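Local coordinates for protein pterin-4-alpha-carbinolamine dehydratase MoaB2 (Mycobacterium marinum, PDB 3RFQ) that probably takes part in molybdenum cofactor biosynthesis as a MogA/MoaB-type protein with a likely molybdopterin-binding domain, at residues Glu56-Ala61 with Asp165-Leu170; Leu120-Ala125 with Asn171-His176. All coordinates share one frame; numbering follows the deposited sequence.

From the N terminus the chain first reaches 56-61 on helix 51-60, runs through strands 63-71 and 92-96 and comes to 120-125 on helix 120-132, then returns through strands 145-148 and 151-156 into the long helix 160-180. Contact 1 closes a loop of 103 residues when 165-170 reaches Leu57 and Leu58. Contact 2 closes one of 45 residues on the next turns, 171-176. The segments alternate, so the two loops cross. Together they tie helix 160-180 to both helices 51-60 and 120-132. The contacts meet where Thr169 CG2 lies 3.6 Å from Ala125 CB and Leu170 packs on Ile122; Ala61 also packs on Asn171.

Contact 1 (Glu56-Ala61 with Asp165-Leu170); sequences ELLTEA and DGMATL. With NA (sodium ion), chain F.
In the mixed-sheet alpha/beta fold of this MogA/MoaB-type protein, Met167 of helix 160-180 reaches across to Leu57 and Leu58 of helix 51-60. The contact is apolar and buried. Leu57 offers CD1, which sits 3.8 Å from Met167 CG, and the two side chains meet at a slant. Beyond CG two bends of the methionine (chi2 -56°, chi3 -61°) bring its terminal methyl onto Leu58. There Met167 CE meets Leu58 CD2 at 3.6 Å, the side chains lying roughly at right angles. Leu58 in turn packs against Ala33, Val35, Val65 and Leu92 of the sheet strands, so Met167 is joined through it to the sheet.

Two residues before Met167, the CB of Asp165 points away from helix 51-60, and its carboxylate binds a sodium ion at the subunit interface. Ser129, and Asp165 and Ser129 of the second subunit, complete the protein ligands. Asp165 OD1 is 2.9 Å from the sodium, and four waters also bind the ion. One of these waters, 2.4 Å from the sodium, is hydrogen-bonded to Thr169 OG1 at 2.8 Å and weakly to Asp165 O.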
loop_
_atom_site.group_PDB
_atom_site.type_symbol
_atom_site.label_atom_id
_atom_site.label_comp_id
_atom_site.label_asym_id
_atom_site.label_seq_id
_atom_site.Cartn_x
_atom_site.Cartn_y
_atom_site.Cartn_z
ATOM N N GLU C 56 -12.735 -2.186 25.070
ATOM C CA GLU C 56 -13.687 -2.836 24.188
ATOM C C GLU C 56 -13.009 -3.567 23.027
ATOM O O GLU C 56 -13.340 -4.720 22.744
ATOM C CB GLU C 56 -14.706 -1.822 23.645
ATOM C CG GLU C 56 -15.730 -2.425 22.684
ATOM C CD GLU C 56 -16.393 -1.385 21.744
ATOM O OE1 GLU C 56 -16.239 -0.161 21.941
ATOM O OE2 GLU C 56 -17.107 -1.798 20.817
ATOM N N LEU C 57 -12.072 -2.892 22.368
ATOM C CA LEU C 57 -11.350 -3.442 21.213
ATOM C C LEU C 57 -10.386 -4.574 21.599
ATOM O O LEU C 57 -10.300 -5.581 20.900
ATOM C CB LEU C 57 -10.613 -2.323 20.451
ATOM C CG LEU C 57 -11.543 -1.205 19.930
ATOM C CD1 LEU C 57 -10.750 -0.018 19.333
ATOM C CD2 LEU C 57 -12.529 -1.714 18.889
ATOM N N LEU C 58 -9.671 -4.416 22.711
ATOM C CA LEU C 58 -8.834 -5.492 23.227
ATOM C C LEU C 58 -9.680 -6.748 23.560
ATOM O O LEU C 58 -9.333 -7.857 23.171
ATOM C CB LEU C 58 -8.075 -5.018 24.460
ATOM C CG LEU C 58 -6.842 -4.131 24.208
ATOM C CD1 LEU C 58 -6.311 -3.624 25.524
ATOM C CD2 LEU C 58 -5.757 -4.903 23.477
ATOM N N THR C 59 -10.810 -6.553 24.234
ATOM C CA THR C 59 -11.656 -7.654 24.642
ATOM C C THR C 59 -12.230 -8.397 23.431
ATOM O O THR C 59 -12.368 -9.623 23.439
ATOM C CB THR C 59 -12.776 -7.129 25.510
ATOM O OG1 THR C 59 -12.209 -6.494 26.667
ATOM C CG2 THR C 59 -13.757 -8.270 25.939
ATOM N N GLU C 60 -12.560 -7.650 22.383
ATOM C CA GLU C 60 -13.134 -8.218 21.166
ATOM C C GLU C 60 -12.095 -9.057 20.399
ATOM O O GLU C 60 -12.425 -10.051 19.771
ATOM C CB GLU C 60 -13.704 -7.073 20.319
ATOM C CG GLU C 60 -14.311 -7.471 18.987
ATOM C CD GLU C 60 -14.770 -6.228 18.199
ATOM O OE1 GLU C 60 -15.858 -5.708 18.526
ATOM O OE2 GLU C 60 -14.048 -5.782 17.268
ATOM N N ALA C 61 -10.835 -8.638 20.473
ATOM C CA ALA C 61 -9.713 -9.394 19.924
ATOM C C ALA C 61 -9.270 -10.601 20.800
ATOM O O ALA C 61 -8.315 -11.277 20.464
ATOM C CB ALA C 61 -8.545 -8.450 19.711
ATOM N N ASP C 165 -8.193 2.690 14.196
ATOM C CA ASP C 165 -7.452 2.164 13.058
ATOM C C ASP C 165 -6.194 1.395 13.502
ATOM O O ASP C 165 -5.901 0.333 12.942
ATOM C CB ASP C 165 -7.131 3.260 12.046
ATOM C CG ASP C 165 -6.565 2.708 10.755
ATOM O OD1 ASP C 165 -7.309 2.043 9.995
ATOM O OD2 ASP C 165 -5.369 2.943 10.480
ATOM N N GLY C 166 -5.481 1.917 14.509
ATOM C CA GLY C 166 -4.332 1.233 15.101
ATOM C C GLY C 166 -4.669 -0.161 15.579
ATOM O O GLY C 166 -3.921 -1.097 15.331
ATOM N N MET C 167 -5.802 -0.312 16.262
ATOM C CA MET C 167 -6.227 -1.610 16.793
ATOM C C MET C 167 -6.611 -2.582 15.682
ATOM O O MET C 167 -6.318 -3.766 15.788
ATOM C CB MET C 167 -7.394 -1.455 17.796
ATOM C CG MET C 167 -7.018 -0.823 19.151
ATOM S SD MET C 167 -5.677 -1.664 20.044
ATOM C CE MET C 167 -6.366 -3.302 20.295
ATOM N N ALA C 168 -7.271 -2.092 14.623
ATOM C CA ALA C 168 -7.616 -2.932 13.463
ATOM C C ALA C 168 -6.346 -3.560 12.850
ATOM O O ALA C 168 -6.314 -4.745 12.468
ATOM C CB ALA C 168 -8.352 -2.098 12.397
ATOM N N THR C 169 -5.302 -2.750 12.759
ATOM C CA THR C 169 -4.009 -3.179 12.233
ATOM C C THR C 169 -3.269 -4.095 13.212
ATOM O O THR C 169 -2.657 -5.083 12.793
ATOM C CB THR C 169 -3.149 -1.920 11.849
ATOM O OG1 THR C 169 -3.751 -1.290 10.709
ATOM C CG2 THR C 169 -1.726 -2.288 11.521
ATOM N N LEU C 170 -3.346 -3.778 14.510
ATOM C CA LEU C 170 -2.659 -4.552 15.536
ATOM C C LEU C 170 -3.234 -5.987 15.713
ATOM O O LEU C 170 -2.468 -6.931 15.958
ATOM C CB LEU C 170 -2.686 -3.815 16.883
ATOM C CG LEU C 170 -1.827 -4.487 17.969
ATOM C CD1 LEU C 170 -0.345 -4.567 17.533
ATOM C CD2 LEU C 170 -1.954 -3.743 19.266
HETATM NA NA NA F . -6.824 0.336 7.738
HETATM O O HOH W 1 -6.311 -0.821 9.791
HETATM O O HOH W 2 -5.239 -1.809 6.906
HETATM O O HOH W 3 -8.864 1.414 7.470
HETATM O O HOH W 4 -6.109 2.252 6.001
#

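Contact 2 (Leu120-Ala125 with Asn171-His176); sequences LGIAEA and NPLAAH
Flat groups take no part where Leu173 meets Ile122 and Ala125: the imidazole of His176, the carboxylate of Glu124 and the amide of Asn171 all stay clear of the opposite segment, so neither a ring face nor an edge is used, and these residues meet other partners. The carboxylate of Glu124 forms a salt bridge through OE2 with Arg127 NH1 of the third subunit, and Asn171 packs on Tyr161 of the second subunit.

One branch of Leu173 does the touching. Its chi1 of -48° sets CG beside the backbone N and anti to the carbonyl carbon, and the extended chi2 (-179°) sends CD1 out to helix 120-132. Leu173 CD1 comes to 3.9 Å from Ile122 CG1, and the two side chains lie antiparallel alongside one another. The same methyl lies somewhat farther from Ala125, with Leu173 CD1 at 4.3 Å from Ala125 CB. One methyl thus bridges two residues almost a helical turn apart.

In the alpha/beta fold of the probable molybdopterin-binding domain, this joins helix 120-132 to the C-terminal helix 160-180, with the two segments running in roughly opposite directions. Ile122 also touches Leu152 of strand 151-156. Helix 160-180 is kinked here: Pro172 has no N-H to give to the preceding turn, and the N of Leu173 and of His176 likewise make no such bond. From the third subunit, Leu131 packs against both Leu173 and Ala125, and Ile136 against His176. The nearest CA atoms of the two segments are those of Ile122 and Leu173, 7.3 Å apart.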
loop_
_atom_site.group_PDB
_atom_site.type_symbol
_atom_site.label_atom_id
_atom_site.label_comp_id
_atom_site.label_asym_id
_atom_site.label_seq_id
_atom_site.Cartn_x
_atom_site.Cartn_y
_atom_site.Cartn_z
ATOM N N LEU C 120 9.790 -3.233 14.319
ATOM C CA LEU C 120 9.556 -2.121 13.390
ATOM C C LEU C 120 8.296 -2.296 12.540
ATOM O O LEU C 120 7.622 -1.315 12.235
ATOM C CB LEU C 120 10.796 -1.855 12.489
ATOM C CG LEU C 120 12.105 -1.432 13.176
ATOM C CD1 LEU C 120 13.260 -1.105 12.183
ATOM C CD2 LEU C 120 11.887 -0.252 14.122
ATOM N N GLY C 121 7.984 -3.543 12.168
ATOM C CA GLY C 121 6.872 -3.807 11.285
ATOM C C GLY C 121 5.504 -3.413 11.826
ATOM O O GLY C 121 4.594 -3.099 11.049
ATOM N N ILE C 122 5.345 -3.433 13.144
ATOM C CA ILE C 122 4.093 -3.027 13.751
ATOM C C ILE C 122 3.883 -1.525 13.578
ATOM O O ILE C 122 2.851 -1.106 13.050
ATOM C CB ILE C 122 3.978 -3.449 15.251
ATOM C CG1 ILE C 122 3.786 -4.967 15.379
ATOM C CG2 ILE C 122 2.791 -2.728 15.936
ATOM C CD1 ILE C 122 3.996 -5.499 16.805
ATOM N N ALA C 123 4.858 -0.728 14.036
ATOM C CA ALA C 123 4.817 0.735 13.866
ATOM C C ALA C 123 4.669 1.134 12.377
ATOM O O ALA C 123 3.947 2.099 12.048
ATOM C CB ALA C 123 6.069 1.394 14.482
ATOM N N GLU C 124 5.339 0.400 11.475
ATOM C CA GLU C 124 5.212 0.727 10.058
ATOM C C GLU C 124 3.808 0.443 9.531
ATOM O O GLU C 124 3.314 1.174 8.688
ATOM C CB GLU C 124 6.223 -0.024 9.185
ATOM C CG GLU C 124 7.652 0.235 9.532
ATOM C CD GLU C 124 8.596 -0.774 8.918
ATOM O OE1 GLU C 124 8.140 -1.729 8.213
ATOM O OE2 GLU C 124 9.815 -0.597 9.119
ATOM N N ALA C 125 3.189 -0.640 10.006
ATOM C CA ALA C 125 1.882 -1.034 9.500
ATOM C C ALA C 125 0.844 -0.063 10.030
ATOM O O ALA C 125 -0.049 0.315 9.296
ATOM C CB ALA C 125 1.531 -2.521 9.890
ATOM N N ASN C 171 -4.562 -6.137 15.572
ATOM C CA ASN C 171 -5.241 -7.405 15.818
ATOM C C ASN C 171 -4.468 -8.626 15.274
ATOM O O ASN C 171 -4.088 -9.483 16.048
ATOM C CB ASN C 171 -6.674 -7.412 15.250
ATOM C CG ASN C 171 -7.626 -6.575 16.063
ATOM O OD1 ASN C 171 -7.401 -6.309 17.267
ATOM N ND2 ASN C 171 -8.706 -6.145 15.413
ATOM N N PRO C 172 -4.185 -8.675 13.954
ATOM C CA PRO C 172 -3.530 -9.930 13.509
ATOM C C PRO C 172 -2.044 -10.014 13.918
ATOM O O PRO C 172 -1.420 -11.060 13.746
ATOM C CB PRO C 172 -3.654 -9.865 11.983
ATOM C CG PRO C 172 -3.635 -8.344 11.692
ATOM C CD PRO C 172 -4.456 -7.757 12.830
ATOM N N LEU C 173 -1.474 -8.935 14.432
ATOM C CA LEU C 173 -0.030 -8.946 14.706
ATOM C C LEU C 173 0.272 -9.408 16.147
ATOM O O LEU C 173 1.154 -10.235 16.367
ATOM C CB LEU C 173 0.586 -7.562 14.415
ATOM C CG LEU C 173 0.183 -6.940 13.058
ATOM C CD1 LEU C 173 0.850 -5.618 12.862
ATOM C CD2 LEU C 173 0.468 -7.856 11.848
ATOM N N ALA C 174 -0.465 -8.841 17.098
ATOM C CA ALA C 174 -0.271 -9.058 18.523
ATOM C C ALA C 174 -0.355 -10.524 18.862
ATOM O O ALA C 174 0.561 -11.090 19.490
ATOM C CB ALA C 174 -1.332 -8.279 19.328
ATOM N N ALA C 175 -1.438 -11.140 18.402
ATOM C CA ALA C 175 -1.717 -12.534 18.720
ATOM C C ALA C 175 -0.595 -13.415 18.243
ATOM O O ALA C 175 -0.212 -14.350 18.950
ATOM C CB ALA C 175 -3.082 -12.987 18.124
ATOM N N HIS C 176 -0.019 -13.091 17.082
ATOM C CA HIS C 176 1.116 -13.873 16.557
ATOM C C HIS C 176 2.372 -13.706 17.416
ATOM O O HIS C 176 3.083 -14.683 17.680
ATOM C CB HIS C 176 1.405 -13.526 15.094
ATOM C CG HIS C 176 2.721 -14.038 14.605
ATOM N ND1 HIS C 176 2.867 -15.269 14.005
ATOM C CD2 HIS C 176 3.960 -13.490 14.641
ATOM C CE1 HIS C 176 4.137 -15.457 13.688
ATOM N NE2 HIS C 176 4.822 -14.390 14.062
#